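Local coordinates for Oxidored_FMN domain-containing protein ([Pseudomonas] geniculata N1, PDB 6L6J) that probably oxidises the amine 6-hydroxypseudooxynicotine, using bound FMN and a [4Fe-4S] cluster, at residues 54-60 and 97-103; 256-260 and 293-297; 282-286 and 312-316. All coordinates share one frame; numbering follows the deposited sequence.

Contact 1 (54-60 and 97-103). With FMN (flavin mononucleotide), chain B.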
loop_
_atom_site.group_PDB
_atom_site.type_symbol
_atom_site.label_atom_id
_atom_site.label_comp_id
_atom_site.label_asym_id
_atom_site.label_seq_id
_atom_site.Cartn_x
_atom_site.Cartn_y
_atom_site.Cartn_z
ATOM N N GLY A 54 15.091 -10.634 9.425
ATOM C CA GLY A 54 15.401 -12.008 9.865
ATOM C C GLY A 54 14.602 -13.048 9.101
ATOM O O GLY A 54 15.148 -14.120 8.860
ATOM N N VAL A 55 13.347 -12.767 8.744
ATOM C CA VAL A 55 12.514 -13.647 7.860
ATOM C C VAL A 55 11.988 -12.809 6.672
ATOM O O VAL A 55 11.419 -11.713 6.883
ATOM C CB VAL A 55 11.351 -14.299 8.639
ATOM C CG1 VAL A 55 10.419 -15.070 7.738
ATOM C CG2 VAL A 55 11.839 -15.185 9.788
ATOM N N VAL A 56 12.125 -13.313 5.453
ATOM C CA VAL A 56 11.451 -12.698 4.281
ATOM C C VAL A 56 10.548 -13.742 3.652
ATOM O O VAL A 56 11.020 -14.848 3.383
ATOM C CB VAL A 56 12.462 -12.069 3.325
ATOM C CG1 VAL A 56 11.806 -11.600 2.044
ATOM C CG2 VAL A 56 13.167 -10.918 4.032
ATOM N N CYS A 57 9.262 -13.397 3.532
ATOM C CA CYS A 57 8.174 -14.341 3.179
ATOM C C CYS A 57 7.697 -14.061 1.756
ATOM O O CYS A 57 7.578 -12.872 1.346
ATOM C CB CYS A 57 6.993 -14.237 4.135
ATOM S SG CYS A 57 7.175 -15.152 5.688
ATOM N N LEU A 58 7.404 -15.129 1.022
ATOM C CA LEU A 58 6.719 -15.036 -0.293
ATOM C C LEU A 58 5.227 -14.999 -0.024
ATOM O O LEU A 58 4.799 -15.584 1.001
ATOM C CB LEU A 58 7.137 -16.187 -1.208
ATOM C CG LEU A 58 8.087 -15.762 -2.320
ATOM C CD1 LEU A 58 9.240 -14.936 -1.772
ATOM C CD2 LEU A 58 8.600 -16.973 -3.096
ATOM N N GLU A 59 4.520 -14.280 -0.900
ATOM C CA GLU A 59 3.067 -13.980 -0.843
ATOM C C GLU A 59 2.273 -15.269 -1.111
ATOM O O GLU A 59 2.900 -16.364 -1.200
ATOM C CB GLU A 59 2.728 -12.894 -1.869
ATOM C CG GLU A 59 2.932 -13.308 -3.326
ATOM C CD GLU A 59 4.161 -12.723 -4.026
ATOM O OE1 GLU A 59 5.258 -12.768 -3.414
ATOM O OE2 GLU A 59 4.035 -12.240 -5.204
ATOM N N GLU A 60 0.947 -15.145 -1.246
ATOM C CA GLU A 60 0.027 -16.293 -1.482
ATOM C C GLU A 60 0.597 -17.154 -2.614
ATOM O O GLU A 60 0.690 -16.676 -3.725
ATOM C CB GLU A 60 -1.411 -15.836 -1.729
ATOM C CG GLU A 60 -1.593 -14.780 -2.810
ATOM C CD GLU A 60 -3.061 -14.524 -3.121
ATOM O OE1 GLU A 60 -3.937 -14.842 -2.242
ATOM O OE2 GLU A 60 -3.339 -14.025 -4.238
ATOM N N GLY A 97 21.422 -14.395 5.333
ATOM C CA GLY A 97 21.109 -15.092 6.597
ATOM C C GLY A 97 19.724 -14.786 7.144
ATOM O O GLY A 97 19.495 -15.065 8.332
ATOM N N ALA A 98 18.849 -14.192 6.331
ATOM C CA ALA A 98 17.385 -14.184 6.537
ATOM C C ALA A 98 16.871 -15.616 6.356
ATOM O O ALA A 98 17.473 -16.378 5.570
ATOM C CB ALA A 98 16.719 -13.253 5.555
ATOM N N LEU A 99 15.801 -15.981 7.064
ATOM C CA LEU A 99 15.014 -17.201 6.740
ATOM C C LEU A 99 14.095 -16.869 5.553
ATOM O O LEU A 99 13.897 -15.674 5.221
ATOM C CB LEU A 99 14.178 -17.652 7.939
ATOM C CG LEU A 99 14.924 -18.003 9.223
ATOM C CD1 LEU A 99 14.005 -18.779 10.160
ATOM C CD2 LEU A 99 16.194 -18.811 8.952
ATOM N N ALA A 100 13.576 -17.913 4.928
ATOM C CA ALA A 100 12.784 -17.886 3.691
ATOM C C ALA A 100 11.503 -18.673 3.978
ATOM O O ALA A 100 11.596 -19.904 4.234
ATOM C CB ALA A 100 13.585 -18.466 2.560
ATOM N N GLY A 101 10.375 -17.949 4.038
ATOM C CA GLY A 101 9.043 -18.511 4.296
ATOM C C GLY A 101 8.213 -18.411 3.040
ATOM O O GLY A 101 8.617 -17.659 2.126
ATOM N N VAL A 102 7.117 -19.156 2.966
ATOM C CA VAL A 102 6.235 -19.138 1.772
ATOM C C VAL A 102 4.793 -19.327 2.249
ATOM O O VAL A 102 4.535 -20.285 3.015
ATOM C CB VAL A 102 6.653 -20.197 0.741
ATOM C CG1 VAL A 102 6.620 -21.607 1.312
ATOM C CG2 VAL A 102 5.811 -20.118 -0.517
ATOM N N GLU A 103 3.897 -18.442 1.812
ATOM C CA GLU A 103 2.477 -18.531 2.190
ATOM C C GLU A 103 1.768 -19.466 1.204
ATOM O O GLU A 103 1.092 -18.981 0.308
ATOM C CB GLU A 103 1.887 -17.129 2.266
ATOM C CG GLU A 103 0.618 -17.056 3.091
ATOM C CD GLU A 103 -0.099 -15.728 2.975
ATOM O OE1 GLU A 103 -0.514 -15.230 4.023
ATOM O OE2 GLU A 103 -0.249 -15.203 1.822
HETATM N N1 FMN B . -1.229 -10.705 3.241
HETATM C C2 FMN B . -1.277 -12.031 2.891
HETATM O O2 FMN B . -1.555 -12.845 3.776
HETATM N N3 FMN B . -1.011 -12.509 1.668
HETATM C C4 FMN B . -0.670 -11.682 0.666
HETATM O O4 FMN B . -0.430 -12.122 -0.457
HETATM C C4A FMN B . -0.617 -10.218 0.938
HETATM N N5 FMN B . -0.286 -9.330 -0.030
HETATM C C5A FMN B . -0.176 -8.020 0.287
HETATM C C6 FMN B . 0.237 -7.112 -0.684
HETATM C C7 FMN B . 0.366 -5.779 -0.346
HETATM C C7M FMN B . 0.743 -4.819 -1.407
HETATM C C8 FMN B . 0.108 -5.317 1.023
HETATM C C8M FMN B . 0.206 -3.869 1.402
HETATM C C9 FMN B . -0.296 -6.196 1.992
HETATM C C9A FMN B . -0.441 -7.544 1.691
HETATM N N10 FMN B . -0.807 -8.468 2.681
HETATM C C10 FMN B . -0.898 -9.790 2.323
HETATM C "C1'" FMN B . -1.083 -8.068 4.098
HETATM C "C2'" FMN B . 0.213 -7.904 4.869
HETATM O "O2'" FMN B . 0.795 -9.191 4.977
HETATM C "C3'" FMN B . 0.007 -7.350 6.247
HETATM O "O3'" FMN B . -0.742 -8.292 7.014
HETATM C "C4'" FMN B . -0.699 -5.995 6.281
HETATM O "O4'" FMN B . -0.160 -5.125 5.257
HETATM C "C5'" FMN B . -0.601 -5.355 7.658
HETATM O "O5'" FMN B . 0.769 -5.136 7.949
HETATM P P FMN B . 1.457 -3.703 7.641
HETATM O O1P FMN B . 0.746 -2.704 8.526
HETATM O O2P FMN B . 2.886 -3.955 8.006
HETATM O O3P FMN B . 1.240 -3.463 6.159
HETATM O O HOH W 1 17.271 -14.818 10.326
#
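V55 and L99 lie side by side on two parallel strands, 55-60 and 99-103, which helix 83-94 links into a beta-alpha-beta unit of the TIM barrel. Their side chains cross obliquely on the inner face of the barrel, V55 CG2 reaching L99 CB at 3.9 Å. Further along this face the SG of C57 sits 4.1 Å from the CA of G101. The outer face carries V56, L58, A100 and V102; the first packs on helix 38-51, A100 on helix 83-94 and L58 on both, and L58 CB meets V102 CG2 at 4.2 Å. Five backbone hydrogen bonds hold the strands in register, from L99 N to G54 O through to E103 N to L58 O, and a water donates to both G54 O and G97 O.

At the C-terminal ends the side chains meet the flavin. With CG anti to the backbone N (chi1 -160°) and the chain extended beyond it, E103 delivers its carboxylate to the pyrimidine end of FMN, where N3 donates to OE2 at 2.8 Å through a bent bond (145°). R224 forms a long, weak ion pair with OE1. Replacing E103 by alanine would probably leave the N3-H of the flavin without its carboxylate acceptor and R224 without this weak ionic partner. E60 sends its carboxylate to H69 instead, while its backbone N donates a weak bond to FMN O4 at 3.4 Å.

Contact 2 (256-260 and 293-297). With FMN (flavin mononucleotide), chain B.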
loop_
_atom_site.group_PDB
_atom_site.type_symbol
_atom_site.label_atom_id
_atom_site.label_comp_id
_atom_site.label_asym_id
_atom_site.label_seq_id
_atom_site.Cartn_x
_atom_site.Cartn_y
_atom_site.Cartn_z
ATOM N N TRP A 256 2.455 -18.824 15.217
ATOM C CA TRP A 256 1.157 -18.161 14.940
ATOM C C TRP A 256 1.430 -16.813 14.272
ATOM O O TRP A 256 2.022 -15.938 14.945
ATOM C CB TRP A 256 0.353 -17.990 16.224
ATOM C CG TRP A 256 -0.246 -19.268 16.709
ATOM C CD1 TRP A 256 0.253 -20.109 17.659
ATOM C CD2 TRP A 256 -1.479 -19.854 16.259
ATOM N NE1 TRP A 256 -0.585 -21.176 17.826
ATOM C CE2 TRP A 256 -1.648 -21.054 16.976
ATOM C CE3 TRP A 256 -2.460 -19.473 15.337
ATOM C CZ2 TRP A 256 -2.746 -21.884 16.788
ATOM C CZ3 TRP A 256 -3.553 -20.296 15.158
ATOM C CH2 TRP A 256 -3.692 -21.484 15.877
ATOM N N ASP A 257 1.018 -16.651 13.013
ATOM C CA ASP A 257 0.996 -15.337 12.306
ATOM C C ASP A 257 -0.443 -14.793 12.322
ATOM O O ASP A 257 -1.308 -15.400 11.630
ATOM C CB ASP A 257 1.554 -15.450 10.880
ATOM C CG ASP A 257 1.727 -14.098 10.206
ATOM O OD1 ASP A 257 1.074 -13.116 10.647
ATOM O OD2 ASP A 257 2.525 -14.025 9.268
ATOM N N VAL A 258 -0.712 -13.718 13.083
ATOM C CA VAL A 258 -2.117 -13.327 13.427
ATOM C C VAL A 258 -2.396 -11.863 13.057
ATOM O O VAL A 258 -1.588 -10.955 13.389
ATOM C CB VAL A 258 -2.504 -13.638 14.892
ATOM C CG1 VAL A 258 -2.605 -15.139 15.140
ATOM C CG2 VAL A 258 -1.589 -12.961 15.904
ATOM N N ASN A 259 -3.560 -11.668 12.428
ATOM C CA ASN A 259 -4.036 -10.367 11.895
ATOM C C ASN A 259 -5.574 -10.351 11.894
ATOM O O ASN A 259 -6.178 -11.299 12.436
ATOM C CB ASN A 259 -3.409 -10.104 10.521
ATOM C CG ASN A 259 -3.936 -11.020 9.434
ATOM O OD1 ASN A 259 -4.714 -11.943 9.706
ATOM N ND2 ASN A 259 -3.503 -10.779 8.201
ATOM N N VAL A 260 -6.186 -9.328 11.287
ATOM C CA VAL A 260 -7.674 -9.157 11.243
ATOM C C VAL A 260 -8.172 -9.436 9.814
ATOM O O VAL A 260 -7.529 -8.985 8.831
ATOM C CB VAL A 260 -8.089 -7.763 11.743
ATOM C CG1 VAL A 260 -7.638 -7.547 13.177
ATOM C CG2 VAL A 260 -7.570 -6.646 10.847
ATOM N N VAL A 293 4.654 -15.639 18.534
ATOM C CA VAL A 293 3.526 -14.947 17.852
ATOM C C VAL A 293 4.110 -13.764 17.080
ATOM O O VAL A 293 4.877 -12.946 17.685
ATOM C CB VAL A 293 2.435 -14.500 18.847
ATOM C CG1 VAL A 293 1.282 -13.796 18.152
ATOM C CG2 VAL A 293 1.906 -15.662 19.670
ATOM N N VAL A 294 3.768 -13.693 15.794
ATOM C CA VAL A 294 4.086 -12.537 14.914
ATOM C C VAL A 294 2.771 -11.819 14.593
ATOM O O VAL A 294 1.814 -12.479 14.189
ATOM C CB VAL A 294 4.833 -12.945 13.627
ATOM C CG1 VAL A 294 4.129 -14.054 12.846
ATOM C CG2 VAL A 294 5.077 -11.732 12.730
ATOM N N GLY A 295 2.756 -10.512 14.772
ATOM C CA GLY A 295 1.633 -9.642 14.432
ATOM C C GLY A 295 2.138 -8.435 13.675
ATOM O O GLY A 295 3.375 -8.224 13.626
ATOM N N VAL A 296 1.209 -7.659 13.119
ATOM C CA VAL A 296 1.503 -6.477 12.262
ATOM C C VAL A 296 0.751 -5.277 12.842
ATOM O O VAL A 296 -0.267 -5.478 13.521
ATOM C CB VAL A 296 1.136 -6.777 10.792
ATOM C CG1 VAL A 296 1.994 -7.908 10.217
ATOM C CG2 VAL A 296 -0.344 -7.117 10.642
ATOM N N GLY A 297 1.263 -4.069 12.608
ATOM C CA GLY A 297 0.596 -2.826 13.032
ATOM C C GLY A 297 1.174 -1.614 12.349
ATOM O O GLY A 297 1.296 -0.569 12.975
HETATM N N1 FMN B . -1.229 -10.705 3.241
HETATM C C2 FMN B . -1.277 -12.031 2.891
HETATM O O2 FMN B . -1.555 -12.845 3.776
HETATM N N3 FMN B . -1.011 -12.509 1.668
HETATM C C4 FMN B . -0.670 -11.682 0.666
HETATM O O4 FMN B . -0.430 -12.122 -0.457
HETATM C C4A FMN B . -0.617 -10.218 0.938
HETATM N N5 FMN B . -0.286 -9.330 -0.030
HETATM C C5A FMN B . -0.176 -8.020 0.287
HETATM C C6 FMN B . 0.237 -7.112 -0.684
HETATM C C7 FMN B . 0.366 -5.779 -0.346
HETATM C C7M FMN B . 0.743 -4.819 -1.407
HETATM C C8 FMN B . 0.108 -5.317 1.023
HETATM C C8M FMN B . 0.206 -3.869 1.402
HETATM C C9 FMN B . -0.296 -6.196 1.992
HETATM C C9A FMN B . -0.441 -7.544 1.691
HETATM N N10 FMN B . -0.807 -8.468 2.681
HETATM C C10 FMN B . -0.898 -9.790 2.323
HETATM C "C1'" FMN B . -1.083 -8.068 4.098
HETATM C "C2'" FMN B . 0.213 -7.904 4.869
HETATM O "O2'" FMN B . 0.795 -9.191 4.977
HETATM C "C3'" FMN B . 0.007 -7.350 6.247
HETATM O "O3'" FMN B . -0.742 -8.292 7.014
HETATM C "C4'" FMN B . -0.699 -5.995 6.281
HETATM O "O4'" FMN B . -0.160 -5.125 5.257
HETATM C "C5'" FMN B . -0.601 -5.355 7.658
HETATM O "O5'" FMN B . 0.769 -5.136 7.949
HETATM P P FMN B . 1.457 -3.703 7.641
HETATM O O1P FMN B . 0.746 -2.704 8.526
HETATM O O2P FMN B . 2.886 -3.955 8.006
HETATM O O3P FMN B . 1.240 -3.463 6.159
#
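Two backbone hydrogen bonds tie W256 and V258 to V294, joining parallel strands 256-260 and 293-296. V294 N donates to W256 O and V258 N to V294 O, both at 3.0 Å.

Apolar contacts form on both faces. On the outer one, V258 CG2 touches V293 CG1 at 3.7 Å; V293 directs that methyl there by placing it anti to its own backbone N (chi1 -180°). The two side chains cross at a slant. V285, from helix 285-288, packs on both valines, and I282 adds to the cover of V258. On the inner face V294 CG1 lies against the CA and CB of D257, 3.5 Å from CB.

Polar side chains of 256-260 find their partners outside the pair. D257 forms a salt bridge through OD1 with R224, itself an FMN ligand, and a hydrogen bond through OD2 with Y168, so both carboxylate oxygens are engaged. The ND2 of N259 has a weak hydrogen bond to D266, another residue of the flavin site, and W256 NE1 is hydrogen-bonded to the backbone O of A250.

Contact with the cofactor is mainly by packing: V296 lays its CB against FMN O5' at 3.3 Å and its CG2 against C5' at 3.5 Å, beside the phosphate. Sixth and seventh strands paired in this way, with the phosphate end of FMN at the C-terminal end of the seventh, fit the FMN-binding TIM barrel of the NADH:flavin oxidoreductase family.

Contact 3 (282-286 and 312-316)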
loop_
_atom_site.group_PDB
_atom_site.type_symbol
_atom_site.label_atom_id
_atom_site.label_comp_id
_atom_site.label_asym_id
_atom_site.label_seq_id
_atom_site.Cartn_x
_atom_site.Cartn_y
_atom_site.Cartn_z
ATOM N N ILE A 282 -5.366 -9.111 18.804
ATOM C CA ILE A 282 -4.377 -10.244 18.853
ATOM C C ILE A 282 -3.741 -10.364 20.245
ATOM O O ILE A 282 -3.063 -11.374 20.457
ATOM C CB ILE A 282 -3.304 -10.162 17.732
ATOM C CG1 ILE A 282 -2.494 -8.858 17.746
ATOM C CG2 ILE A 282 -3.925 -10.403 16.371
ATOM C CD1 ILE A 282 -1.599 -8.683 18.959
ATOM N N ASP A 283 -3.946 -9.372 21.118
ATOM C CA ASP A 283 -3.482 -9.271 22.540
ATOM C C ASP A 283 -3.605 -10.608 23.271
ATOM O O ASP A 283 -2.754 -10.906 24.103
ATOM C CB ASP A 283 -4.368 -8.304 23.350
ATOM C CG ASP A 283 -3.636 -7.210 24.113
ATOM O OD1 ASP A 283 -2.428 -6.969 23.794
ATOM O OD2 ASP A 283 -4.274 -6.579 24.985
ATOM N N PHE A 284 -4.684 -11.345 23.016
ATOM C CA PHE A 284 -5.062 -12.575 23.763
ATOM C C PHE A 284 -4.185 -13.768 23.333
ATOM O O PHE A 284 -4.074 -14.751 24.095
ATOM C CB PHE A 284 -6.545 -12.902 23.547
ATOM C CG PHE A 284 -6.840 -13.585 22.233
ATOM C CD1 PHE A 284 -7.030 -12.838 21.068
ATOM C CD2 PHE A 284 -6.930 -14.967 22.156
ATOM C CE1 PHE A 284 -7.341 -13.454 19.863
ATOM C CE2 PHE A 284 -7.220 -15.584 20.947
ATOM C CZ PHE A 284 -7.434 -14.829 19.805
ATOM N N VAL A 285 -3.636 -13.721 22.125
ATOM C CA VAL A 285 -2.990 -14.897 21.471
ATOM C C VAL A 285 -1.845 -15.422 22.350
ATOM O O VAL A 285 -1.790 -16.640 22.523
ATOM C CB VAL A 285 -2.519 -14.569 20.037
ATOM C CG1 VAL A 285 -1.760 -15.734 19.411
ATOM C CG2 VAL A 285 -3.687 -14.178 19.149
ATOM N N LYS A 286 -0.981 -14.553 22.888
ATOM C CA LYS A 286 0.205 -14.995 23.687
ATOM C C LYS A 286 -0.207 -15.602 25.039
ATOM O O LYS A 286 0.575 -16.380 25.573
ATOM C CB LYS A 286 1.230 -13.871 23.871
ATOM C CG LYS A 286 2.313 -13.860 22.800
ATOM C CD LYS A 286 3.504 -12.969 23.095
ATOM C CE LYS A 286 4.412 -13.509 24.176
ATOM N NZ LYS A 286 4.868 -14.889 23.874
ATOM N N GLY A 312 4.582 -8.107 26.174
ATOM C CA GLY A 312 4.175 -9.506 25.917
ATOM C C GLY A 312 3.040 -9.625 24.903
ATOM O O GLY A 312 2.278 -10.635 24.936
ATOM N N VAL A 313 2.918 -8.651 24.004
ATOM C CA VAL A 313 1.883 -8.675 22.928
ATOM C C VAL A 313 2.351 -9.630 21.814
ATOM O O VAL A 313 1.545 -10.505 21.407
ATOM C CB VAL A 313 1.610 -7.269 22.386
ATOM C CG1 VAL A 313 0.510 -7.292 21.348
ATOM C CG2 VAL A 313 1.290 -6.297 23.502
ATOM N N LEU A 314 3.614 -9.486 21.396
ATOM C CA LEU A 314 4.239 -10.246 20.281
ATOM C C LEU A 314 5.609 -10.805 20.687
ATOM O O LEU A 314 6.248 -10.252 21.604
ATOM C CB LEU A 314 4.404 -9.294 19.084
ATOM C CG LEU A 314 3.133 -8.613 18.574
ATOM C CD1 LEU A 314 3.458 -7.618 17.473
ATOM C CD2 LEU A 314 2.137 -9.644 18.086
ATOM N N ASP A 315 6.070 -11.832 19.976
ATOM C CA ASP A 315 7.485 -12.295 20.017
ATOM C C ASP A 315 8.213 -11.676 18.830
ATOM O O ASP A 315 9.403 -11.365 18.972
ATOM C CB ASP A 315 7.560 -13.815 20.009
ATOM C CG ASP A 315 6.833 -14.389 21.203
ATOM O OD1 ASP A 315 7.316 -14.158 22.335
ATOM O OD2 ASP A 315 5.743 -15.008 20.988
ATOM N N LEU A 316 7.499 -11.485 17.714
ATOM C CA LEU A 316 8.082 -11.005 16.436
ATOM C C LEU A 316 7.326 -9.775 15.929
ATOM O O LEU A 316 6.087 -9.800 15.908
ATOM C CB LEU A 316 8.039 -12.156 15.435
ATOM C CG LEU A 316 8.962 -13.320 15.765
ATOM C CD1 LEU A 316 8.611 -14.552 14.943
ATOM C CD2 LEU A 316 10.415 -12.924 15.548
#
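The OD2 of D315 takes two donors: K286 NZ, at 3.0 Å through a weak bond, and the backbone N of V293. The same lysine nitrogen also donates to D315 OD1 at 3.0 Å, on the syn lone pair of that oxygen, so the ammonium faces both carboxylate oxygens and completes a salt bridge. To get there the K286 chain bends twice near its end (chi3 72°, chi4 55°). On the way its methylenes pass along the backbone carbonyls of 312-314, with CD 3.2 Å from G312 O and 3.6 Å from V313 O.

This joins two of the connections that alternate with strands in the TIM barrel. Residues 282-285 make a type I beta turn, closed by V285 N to I282 O at 2.9 Å and leading into the short, weakly bonded helix 285-288; G312 ends helix 302-310 in a Schellman motif, its positive phi suited to glycine, before strand 316-319 closes the barrel.

The apolar half of the contact centres on I282. Its CG1 branch stands between the backbone N and carbonyl carbon (chi1 58°), which brings CD1 to V313 CG1 at 3.5 Å and to L314 CD2 at 4.0 Å. I282 meets both side chains at about a right angle. At the partly exposed edge, D283 OD1 lies 3.8 Å from V313 CG2, while Q308 of helix 302-310 packs against both V313 and L314.

Overall arrangement
All three contacts belong to the one eight-stranded barrel that holds FMN. Contact 1 pairs its second and third strands and contact 2 its sixth and seventh; their centres are 15 Å apart and they do not touch, yet both reach the cofactor, the first at the flavin ring and the second at the ribityl-phosphate end. R224 stands between them, in a salt bridge with D257 and only a long, weak ion pair with E103. Contact 3 lies mostly in the connections beyond the strands, reaching the start of the eighth at L316. Its centre is about 8 Å from that of contact 2, and L316 N probably donates to V293 O at 3.0 Å, while I282 CG2 packs on V258 CG2 at 3.5 Å.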